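Local coordinates for putative signal recognition particle protein (Chaetomium thermophilum, PDB 5CK4) that probably serves as the membrane-bound Arf-like GTPase subunit of the signal recognition particle receptor at the endoplasmic reticulum, binding GTP and GDP, at residues V22-I25 against G31-A34; A217-D222 against E306-W311; G295-V298 against G302-A305. One frame throughout, in Å; residues are numbered along the deposited sequence.

Interaction 1. Residues V22-I25 against G31-A34; sequences VLLI and GKTA. With GDP (guanosine-5'-diphosphate), chain C.
Leu24 and Lys32 make most of the apolar contact. Methyl CD2 of Leu24 lies 3.9 Å from Lys32 CB, and Leu24 CG is 4.0 Å from Lys32 CG. Further out, Lys32 CD rests 3.8 Å from Ile25 C, at the end of the strand. No hydrogen bond joins the two segments.

This is the P-loop (Walker A) of the GTPase. Strand 21-25 leads into the loop, and the loop and first turn of helix 32-40 wrap the diphosphate.

The strong polar bonds of 31-34 go mostly to GDP. Three donors grip O2B. Lys32 NZ is the nearest, 2.7 Å from GDP O2B. The lysine chain bends at chi3 (-59°) and chi4 (-48°), which curls NZ back to the phosphate; NZ also bonds weakly to Gly26 O and Pro27 O. The others are backbone amides, Lys32 N at 2.8 Å and Gly31 N at 3.0 Å from GDP O2B. Thr33 holds O1B by its amide and by OG1, the latter 2.8 Å from GDP O1B. Thr33 is also a magnesium ligand in structures of this protein; none is modelled here. Ala34 N donates to GDP O1A at 2.8 Å. A side chain at Gly31 would hit guanine N7 and, at phi 114°, the preceding carbonyl O.

Interaction 2. Residues A217-D222 against E306-W311; sequences AANKQD and ERWWRW. With GDP (guanosine-5'-diphosphate), chain C.
Asn219 OD1 accepts a weak bond within its own segment and packs against the edge of Trp308. The bond runs from Lys220 N to Asn219 OD1, 2.8 Å long. Across the contact, Asn219 OD1 lies 3.3 Å from Trp308 CH2, near the plane of the indole. The amide plane is turned 64° from the ring plane, so the two groups do not stack. Asn219 ND2 bonds to Ala30 O, which helps fix the amide's rotation and ties it to the phosphate-binding loop.

Ala217 meets the same ring differently. Its CB sits over one face, 3.8 Å from the centroid of the five-membered ring of Trp308, in a CH-pi contact. The indole NE1 bonds to Met294 O, which further restrains the ring. Trp308 CG lies beside the backbone N (chi1 -71°), and from there the indole reaches from the helix to the strand. Helix 306-311 and strand 217-219 run nearly antiparallel, at 167°, and the axes of these short segments come within 10.4 Å.

Beyond the strand, the chain holds the guanine. The extended Lys220 chain passes over one face of the base, with CG 3.6 Å from GDP C6. Lys220 NZ hydrogen-bonds to GDP O4' at 3.0 Å and to Gly29 O, and forms a salt bridge with Asp170. Asp222 takes both base donors, with OD1 2.7 Å from GDP N1 and OD2 2.9 Å from GDP N2. Asn219, Lys220 and Asp222 together form the NKxD (G4) motif that selects guanine in Ras-like and Arf-like GTPases.

Interaction 3. Residues G295-V298 against G302-A305; sequences GGNV and GPGA. With GDP (guanosine-5'-diphosphate), chain C.
Gly296 packs directly against Gly304, its CA 3.3 Å from Gly304 O. A side chain at Gly296 would clash with that oxygen. Just before it, Gly295 reaches the same oxygen through a water. This water donates to Gly295 O and to Gly304 O, with the water oxygen 2.9 Å from Gly304 O.

Asn297 carries the contact with two bonds to one residue. Its backbone N donates to Gly304 O at 3.1 Å, so that oxygen is gripped by an amide and a water. Its side-chain OD1 accepts from Gly304 N at 2.7 Å. This donor stands 40° out of the carbonyl plane of the amide. The first torsion sets CG between the backbone N and the carbonyl carbon (chi1 62°), which folds the amide back toward the 302-304 loop. There OD1 also meets the proline ring, 3.0 Å from Pro303 CD. The other branch, ND2, bonds to Ile299 O and to a second water, which reaches Gly302 O only weakly. Replacing Asn297 with an alanine would probably leave Gly304 N without its acceptor and Ile299 O without this donor, freeing the loop to shift. Gly304 itself has a positive phi (77°), which suits a residue without a side chain.

Val298 turns to the nucleotide. Its amide N donates to GDP O6 at 2.7 Å, and its CB lies 3.7 Å from GDP N7. This matches the G5 loop of Ras-like GTPases, whose backbone amide reads the base. An amide donor here suits the carbonyl of guanine and would not suit the amino group of adenine.

In the fold
The three contacts line one GDP pocket in a P-loop GTPase fold. Interaction 1 comes first along the chain. The strand of 217-222 follows, and interaction 3 falls between it and its partner helix 306-313. Strands 21-25 and 214-219 belong to the same mixed sheet, linked through strand 159-170. Interactions 2 and 3 have centres about 5 Å apart and are joined by probable backbone hydrogen bonds of Gly296 with Ala218 and Gln221. Interaction 1 lies about 12 Å from interaction 2 and about 14 Å from interaction 3, between centres. It binds the phosphates, while interactions 2 and 3 bind the base, with Lys220 also reaching the ribose. Val298 packs on Ala34, and Asn219 on Gly31.

Interaction 1. Residues V22-I25 against G31-A34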
loop_
_atom_site.group_PDB
_atom_site.type_symbol
_atom_site.label_atom_id
_atom_site.label_comp_id
_atom_site.label_asym_id
_atom_site.label_seq_id
_atom_site.Cartn_x
_atom_site.Cartn_y
_atom_site.Cartn_z
ATOM N N VAL A 22 0.686 -6.006 8.753
ATOM C CA VAL A 22 0.930 -5.156 7.594
ATOM C C VAL A 22 0.072 -5.671 6.437
ATOM O O VAL A 22 0.236 -6.812 5.994
ATOM C CB VAL A 22 2.430 -5.156 7.224
ATOM C CG1 VAL A 22 2.690 -4.368 5.945
ATOM C CG2 VAL A 22 3.272 -4.604 8.409
ATOM N N LEU A 23 -0.865 -4.850 5.964
ATOM C CA LEU A 23 -1.690 -5.241 4.819
ATOM C C LEU A 23 -0.913 -5.163 3.515
ATOM O O LEU A 23 -0.332 -4.131 3.173
ATOM C CB LEU A 23 -2.955 -4.374 4.694
ATOM C CG LEU A 23 -4.155 -4.726 5.577
ATOM C CD1 LEU A 23 -5.265 -3.708 5.380
ATOM C CD2 LEU A 23 -4.664 -6.137 5.284
ATOM N N LEU A 24 -0.929 -6.260 2.776
ATOM C CA LEU A 24 -0.308 -6.304 1.465
ATOM C C LEU A 24 -1.424 -6.151 0.419
ATOM O O LEU A 24 -2.274 -7.030 0.274
ATOM C CB LEU A 24 0.450 -7.626 1.312
ATOM C CG LEU A 24 1.148 -7.871 -0.032
ATOM C CD1 LEU A 24 2.123 -6.749 -0.332
ATOM C CD2 LEU A 24 1.849 -9.232 -0.034
ATOM N N ILE A 25 -1.423 -5.021 -0.283
ATOM C CA ILE A 25 -2.514 -4.609 -1.164
ATOM C C ILE A 25 -1.953 -4.386 -2.571
ATOM O O ILE A 25 -0.819 -3.949 -2.713
ATOM C CB ILE A 25 -3.084 -3.249 -0.682
ATOM C CG1 ILE A 25 -3.703 -3.377 0.706
ATOM C CG2 ILE A 25 -4.134 -2.693 -1.638
ATOM C CD1 ILE A 25 -4.266 -2.045 1.228
ATOM N N GLY A 31 2.536 -9.557 -7.709
ATOM C CA GLY A 31 3.515 -10.400 -7.036
ATOM C C GLY A 31 3.222 -10.582 -5.550
ATOM O O GLY A 31 4.116 -10.889 -4.768
ATOM N N LYS A 32 1.969 -10.395 -5.145
ATOM C CA LYS A 32 1.624 -10.501 -3.724
ATOM C C LYS A 32 1.853 -11.915 -3.172
ATOM O O LYS A 32 2.452 -12.080 -2.107
ATOM C CB LYS A 32 0.188 -10.023 -3.467
ATOM C CG LYS A 32 -0.026 -8.538 -3.844
ATOM C CD LYS A 32 -1.396 -8.014 -3.435
ATOM C CE LYS A 32 -2.528 -8.811 -4.076
ATOM N NZ LYS A 32 -2.349 -9.009 -5.555
ATOM N N THR A 33 1.394 -12.928 -3.898
ATOM C CA THR A 33 1.578 -14.312 -3.462
ATOM C C THR A 33 3.064 -14.632 -3.362
ATOM O O THR A 33 3.525 -15.214 -2.371
ATOM C CB THR A 33 0.894 -15.321 -4.415
ATOM O OG1 THR A 33 -0.503 -15.012 -4.528
ATOM C CG2 THR A 33 1.063 -16.756 -3.894
ATOM N N ALA A 34 3.812 -14.228 -4.384
ATOM C CA ALA A 34 5.257 -14.454 -4.414
ATOM C C ALA A 34 5.964 -13.778 -3.237
ATOM O O ALA A 34 6.849 -14.364 -2.610
ATOM C CB ALA A 34 5.841 -13.970 -5.745
HETATM P PB GDP C . -0.413 -11.754 -7.225
HETATM O O1B GDP C . -0.589 -12.587 -5.988
HETATM O O2B GDP C . -0.292 -10.288 -6.835
HETATM O O3B GDP C . -1.569 -11.872 -8.191
HETATM O O3A GDP C . 0.936 -12.122 -8.010
HETATM P PA GDP C . 1.721 -13.534 -8.019
HETATM O O1A GDP C . 2.416 -13.764 -6.714
HETATM O O2A GDP C . 0.834 -14.682 -8.429
HETATM O "O5'" GDP C . 2.772 -13.133 -9.149
HETATM C "C5'" GDP C . 2.326 -12.870 -10.469
HETATM C "C4'" GDP C . 3.439 -13.282 -11.419
HETATM O "O4'" GDP C . 4.527 -12.363 -11.300
HETATM C "C3'" GDP C . 3.996 -14.660 -11.090
HETATM O "O3'" GDP C . 4.346 -15.277 -12.330
HETATM C "C2'" GDP C . 5.273 -14.369 -10.324
HETATM O "O2'" GDP C . 6.265 -15.380 -10.487
HETATM C "C1'" GDP C . 5.724 -13.085 -10.984
HETATM N N9 GDP C . 6.586 -12.268 -10.105
HETATM C C8 GDP C . 6.376 -11.937 -8.813
HETATM N N7 GDP C . 7.386 -11.146 -8.358
HETATM C C5 GDP C . 8.232 -10.953 -9.381
HETATM C C6 GDP C . 9.500 -10.237 -9.584
HETATM O O6 GDP C . 10.002 -9.580 -8.642
HETATM N N1 GDP C . 10.054 -10.287 -10.810
HETATM C C2 GDP C . 9.515 -10.989 -11.831
HETATM N N2 GDP C . 10.139 -11.006 -13.034
HETATM N N3 GDP C . 8.355 -11.678 -11.712
HETATM C C4 GDP C . 7.698 -11.695 -10.527
#

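Interaction 2. Residues A217-D222 against E306-W311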
loop_
_atom_site.group_PDB
_atom_site.type_symbol
_atom_site.label_atom_id
_atom_site.label_comp_id
_atom_site.label_asym_id
_atom_site.label_seq_id
_atom_site.Cartn_x
_atom_site.Cartn_y
_atom_site.Cartn_z
ATOM N N ALA A 217 5.530 -0.317 -3.122
ATOM C CA ALA A 217 6.600 -1.229 -3.501
ATOM C C ALA A 217 6.560 -1.490 -5.009
ATOM O O ALA A 217 5.664 -2.181 -5.521
ATOM C CB ALA A 217 6.481 -2.526 -2.704
ATOM N N ALA A 218 7.514 -0.892 -5.721
ATOM C CA ALA A 218 7.565 -1.014 -7.172
ATOM C C ALA A 218 8.338 -2.277 -7.541
ATOM O O ALA A 218 9.566 -2.235 -7.687
ATOM C CB ALA A 218 8.208 0.246 -7.794
ATOM N N ASN A 219 7.599 -3.383 -7.672
ATOM C CA ASN A 219 8.132 -4.734 -7.836
ATOM C C ASN A 219 8.615 -5.044 -9.261
ATOM O O ASN A 219 8.308 -4.311 -10.202
ATOM C CB ASN A 219 7.057 -5.766 -7.438
ATOM C CG ASN A 219 7.627 -7.160 -7.217
ATOM O OD1 ASN A 219 8.794 -7.310 -6.859
ATOM N ND2 ASN A 219 6.802 -8.187 -7.431
ATOM N N LYS A 220 9.338 -6.162 -9.391
ATOM C CA LYS A 220 9.845 -6.692 -10.667
ATOM C C LYS A 220 10.962 -5.832 -11.269
ATOM O O LYS A 220 11.091 -5.748 -12.488
ATOM C CB LYS A 220 8.712 -6.965 -11.701
ATOM C CG LYS A 220 7.463 -7.672 -11.094
ATOM C CD LYS A 220 6.588 -8.357 -12.127
ATOM C CE LYS A 220 5.313 -8.912 -11.476
ATOM N NZ LYS A 220 4.402 -9.597 -12.477
ATOM N N GLN A 221 11.781 -5.209 -10.420
ATOM C CA GLN A 221 12.919 -4.424 -10.913
ATOM C C GLN A 221 14.025 -5.276 -11.567
ATOM O O GLN A 221 14.973 -4.737 -12.136
ATOM C CB GLN A 221 13.516 -3.543 -9.809
ATOM C CG GLN A 221 12.585 -2.447 -9.317
ATOM C CD GLN A 221 12.361 -1.358 -10.344
ATOM O OE1 GLN A 221 13.251 -1.029 -11.121
ATOM N NE2 GLN A 221 11.162 -0.777 -10.339
ATOM N N ASP A 222 13.880 -6.595 -11.511
ATOM C CA ASP A 222 14.787 -7.492 -12.223
ATOM C C ASP A 222 14.559 -7.391 -13.733
ATOM O O ASP A 222 15.460 -7.645 -14.518
ATOM C CB ASP A 222 14.586 -8.934 -11.757
ATOM C CG ASP A 222 13.135 -9.395 -11.885
ATOM O OD1 ASP A 222 12.247 -8.731 -11.306
ATOM O OD2 ASP A 222 12.890 -10.423 -12.555
ATOM N N GLU A 306 14.845 -6.810 0.711
ATOM C CA GLU A 306 15.273 -6.437 2.059
ATOM C C GLU A 306 15.038 -4.969 2.437
ATOM O O GLU A 306 14.715 -4.668 3.591
ATOM C CB GLU A 306 16.733 -6.831 2.300
ATOM C CG GLU A 306 16.909 -8.308 2.622
ATOM C CD GLU A 306 16.263 -8.714 3.943
ATOM O OE1 GLU A 306 16.115 -7.855 4.841
ATOM O OE2 GLU A 306 15.904 -9.903 4.088
ATOM N N ARG A 307 15.209 -4.060 1.484
ATOM C CA ARG A 307 14.957 -2.648 1.762
ATOM C C ARG A 307 13.489 -2.408 2.119
ATOM O O ARG A 307 13.184 -1.556 2.956
ATOM C CB ARG A 307 15.358 -1.755 0.586
ATOM C CG ARG A 307 16.857 -1.671 0.343
ATOM C CD ARG A 307 17.233 -0.316 -0.241
ATOM N NE ARG A 307 16.881 0.775 0.668
ATOM C CZ ARG A 307 16.198 1.862 0.314
ATOM N NH1 ARG A 307 15.789 2.021 -0.941
ATOM N NH2 ARG A 307 15.926 2.794 1.219
ATOM N N TRP A 308 12.587 -3.153 1.480
ATOM C CA TRP A 308 11.167 -3.070 1.816
ATOM C C TRP A 308 10.952 -3.502 3.264
ATOM O O TRP A 308 10.270 -2.816 4.019
ATOM C CB TRP A 308 10.321 -3.963 0.905
ATOM C CG TRP A 308 10.173 -3.532 -0.521
ATOM C CD1 TRP A 308 10.290 -2.274 -1.028
ATOM C CD2 TRP A 308 9.847 -4.384 -1.630
ATOM N NE1 TRP A 308 10.073 -2.289 -2.386
ATOM C CE2 TRP A 308 9.801 -3.574 -2.778
ATOM C CE3 TRP A 308 9.616 -5.760 -1.761
ATOM C CZ2 TRP A 308 9.499 -4.085 -4.041
ATOM C CZ3 TRP A 308 9.323 -6.268 -3.017
ATOM C CH2 TRP A 308 9.269 -5.433 -4.142
ATOM N N TRP A 309 11.533 -4.641 3.652
ATOM C CA TRP A 309 11.363 -5.155 5.012
ATOM C C TRP A 309 11.935 -4.203 6.059
ATOM O O TRP A 309 11.404 -4.092 7.164
ATOM C CB TRP A 309 12.024 -6.533 5.200
ATOM C CG TRP A 309 11.614 -7.622 4.226
ATOM C CD1 TRP A 309 12.444 -8.525 3.630
ATOM C CD2 TRP A 309 10.287 -7.928 3.750
ATOM N NE1 TRP A 309 11.729 -9.368 2.816
ATOM C CE2 TRP A 309 10.404 -9.022 2.867
ATOM C CE3 TRP A 309 9.020 -7.383 3.980
ATOM C CZ2 TRP A 309 9.305 -9.578 2.214
ATOM C CZ3 TRP A 309 7.931 -7.935 3.328
ATOM C CH2 TRP A 309 8.080 -9.024 2.462
ATOM N N ARG A 310 13.030 -3.536 5.713
ATOM C CA ARG A 310 13.682 -2.605 6.630
ATOM C C ARG A 310 12.809 -1.375 6.872
ATOM O O ARG A 310 12.657 -0.921 8.006
ATOM C CB ARG A 310 15.033 -2.176 6.060
ATOM C CG ARG A 310 15.856 -1.279 6.959
ATOM C CD ARG A 310 17.287 -1.168 6.436
ATOM N NE ARG A 310 17.945 -2.476 6.346
ATOM C CZ ARG A 310 18.138 -3.154 5.215
ATOM N NH1 ARG A 310 17.726 -2.653 4.058
ATOM N NH2 ARG A 310 18.744 -4.336 5.237
ATOM N N TRP A 311 12.237 -0.849 5.792
ATOM C CA TRP A 311 11.395 0.344 5.863
ATOM C C TRP A 311 10.198 0.109 6.788
ATOM O O TRP A 311 9.897 0.934 7.657
ATOM C CB TRP A 311 10.931 0.728 4.454
ATOM C CG TRP A 311 10.276 2.074 4.336
ATOM C CD1 TRP A 311 10.884 3.260 4.034
ATOM C CD2 TRP A 311 8.882 2.368 4.502
ATOM N NE1 TRP A 311 9.954 4.274 4.004
ATOM C CE2 TRP A 311 8.718 3.752 4.291
ATOM C CE3 TRP A 311 7.760 1.599 4.822
ATOM C CZ2 TRP A 311 7.479 4.375 4.378
ATOM C CZ3 TRP A 311 6.525 2.225 4.907
ATOM C CH2 TRP A 311 6.398 3.596 4.687
HETATM P PB GDP C . -0.413 -11.754 -7.225
HETATM O O1B GDP C . -0.589 -12.587 -5.988
HETATM O O2B GDP C . -0.292 -10.288 -6.835
HETATM O O3B GDP C . -1.569 -11.872 -8.191
HETATM O O3A GDP C . 0.936 -12.122 -8.010
HETATM P PA GDP C . 1.721 -13.534 -8.019
HETATM O O1A GDP C . 2.416 -13.764 -6.714
HETATM O O2A GDP C . 0.834 -14.682 -8.429
HETATM O "O5'" GDP C . 2.772 -13.133 -9.149
HETATM C "C5'" GDP C . 2.326 -12.870 -10.469
HETATM C "C4'" GDP C . 3.439 -13.282 -11.419
HETATM O "O4'" GDP C . 4.527 -12.363 -11.300
HETATM C "C3'" GDP C . 3.996 -14.660 -11.090
HETATM O "O3'" GDP C . 4.346 -15.277 -12.330
HETATM C "C2'" GDP C . 5.273 -14.369 -10.324
HETATM O "O2'" GDP C . 6.265 -15.380 -10.487
HETATM C "C1'" GDP C . 5.724 -13.085 -10.984
HETATM N N9 GDP C . 6.586 -12.268 -10.105
HETATM C C8 GDP C . 6.376 -11.937 -8.813
HETATM N N7 GDP C . 7.386 -11.146 -8.358
HETATM C C5 GDP C . 8.232 -10.953 -9.381
HETATM C C6 GDP C . 9.500 -10.237 -9.584
HETATM O O6 GDP C . 10.002 -9.580 -8.642
HETATM N N1 GDP C . 10.054 -10.287 -10.810
HETATM C C2 GDP C . 9.515 -10.989 -11.831
HETATM N N2 GDP C . 10.139 -11.006 -13.034
HETATM N N3 GDP C . 8.355 -11.678 -11.712
HETATM C C4 GDP C . 7.698 -11.695 -10.527
#

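Interaction 3. Residues G295-V298 against G302-A305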
loop_
_atom_site.group_PDB
_atom_site.type_symbol
_atom_site.label_atom_id
_atom_site.label_comp_id
_atom_site.label_asym_id
_atom_site.label_seq_id
_atom_site.Cartn_x
_atom_site.Cartn_y
_atom_site.Cartn_z
ATOM N N GLY A 295 11.779 0.795 -5.025
ATOM C CA GLY A 295 11.904 -0.328 -5.938
ATOM C C GLY A 295 12.392 -1.595 -5.271
ATOM O O GLY A 295 13.053 -1.567 -4.225
ATOM N N GLY A 296 12.057 -2.727 -5.876
ATOM C CA GLY A 296 12.564 -4.008 -5.416
ATOM C C GLY A 296 12.136 -5.131 -6.339
ATOM O O GLY A 296 11.523 -4.883 -7.381
ATOM N N ASN A 297 12.466 -6.362 -5.961
ATOM C CA ASN A 297 12.065 -7.536 -6.723
ATOM C C ASN A 297 12.037 -8.777 -5.836
ATOM O O ASN A 297 12.817 -8.894 -4.891
ATOM C CB ASN A 297 12.990 -7.731 -7.936
ATOM C CG ASN A 297 14.437 -7.966 -7.536
ATOM O OD1 ASN A 297 15.118 -7.049 -7.086
ATOM N ND2 ASN A 297 14.910 -9.196 -7.694
ATOM N N VAL A 298 11.122 -9.694 -6.135
ATOM C CA VAL A 298 10.951 -10.917 -5.366
ATOM C C VAL A 298 11.772 -12.060 -5.964
ATOM O O VAL A 298 12.263 -12.927 -5.239
ATOM C CB VAL A 298 9.455 -11.317 -5.294
ATOM C CG1 VAL A 298 9.270 -12.629 -4.565
ATOM C CG2 VAL A 298 8.649 -10.223 -4.621
ATOM N N GLY A 302 18.592 -8.361 -8.829
ATOM C CA GLY A 302 18.201 -6.988 -8.570
ATOM C C GLY A 302 18.375 -6.593 -7.118
ATOM O O GLY A 302 19.049 -7.292 -6.368
ATOM N N PRO A 303 17.760 -5.469 -6.716
ATOM C CA PRO A 303 17.869 -4.924 -5.351
ATOM C C PRO A 303 17.278 -5.845 -4.284
ATOM O O PRO A 303 17.601 -5.707 -3.104
ATOM C CB PRO A 303 17.019 -3.642 -5.401
ATOM C CG PRO A 303 16.728 -3.385 -6.833
ATOM C CD PRO A 303 16.865 -4.672 -7.574
ATOM N N GLY A 304 16.388 -6.744 -4.697
ATOM C CA GLY A 304 15.744 -7.675 -3.791
ATOM C C GLY A 304 14.639 -7.055 -2.966
ATOM O O GLY A 304 14.080 -6.009 -3.324
ATOM N N ALA A 305 14.328 -7.685 -1.837
ATOM C CA ALA A 305 13.184 -7.254 -1.034
ATOM C C ALA A 305 13.566 -6.726 0.353
ATOM O O ALA A 305 12.707 -6.249 1.088
ATOM C CB ALA A 305 12.180 -8.399 -0.896
HETATM P PB GDP C . -0.413 -11.754 -7.225
HETATM O O1B GDP C . -0.589 -12.587 -5.988
HETATM O O2B GDP C . -0.292 -10.288 -6.835
HETATM O O3B GDP C . -1.569 -11.872 -8.191
HETATM O O3A GDP C . 0.936 -12.122 -8.010
HETATM P PA GDP C . 1.721 -13.534 -8.019
HETATM O O1A GDP C . 2.416 -13.764 -6.714
HETATM O O2A GDP C . 0.834 -14.682 -8.429
HETATM O "O5'" GDP C . 2.772 -13.133 -9.149
HETATM C "C5'" GDP C . 2.326 -12.870 -10.469
HETATM C "C4'" GDP C . 3.439 -13.282 -11.419
HETATM O "O4'" GDP C . 4.527 -12.363 -11.300
HETATM C "C3'" GDP C . 3.996 -14.660 -11.090
HETATM O "O3'" GDP C . 4.346 -15.277 -12.330
HETATM C "C2'" GDP C . 5.273 -14.369 -10.324
HETATM O "O2'" GDP C . 6.265 -15.380 -10.487
HETATM C "C1'" GDP C . 5.724 -13.085 -10.984
HETATM N N9 GDP C . 6.586 -12.268 -10.105
HETATM C C8 GDP C . 6.376 -11.937 -8.813
HETATM N N7 GDP C . 7.386 -11.146 -8.358
HETATM C C5 GDP C . 8.232 -10.953 -9.381
HETATM C C6 GDP C . 9.500 -10.237 -9.584
HETATM O O6 GDP C . 10.002 -9.580 -8.642
HETATM N N1 GDP C . 10.054 -10.287 -10.810
HETATM C C2 GDP C . 9.515 -10.989 -11.831
HETATM N N2 GDP C . 10.139 -11.006 -13.034
HETATM N N3 GDP C . 8.355 -11.678 -11.712
HETATM C C4 GDP C . 7.698 -11.695 -10.527
HETATM O O HOH W 1 13.663 -3.531 -1.809
HETATM O O HOH W 2 17.313 -10.133 -5.928
#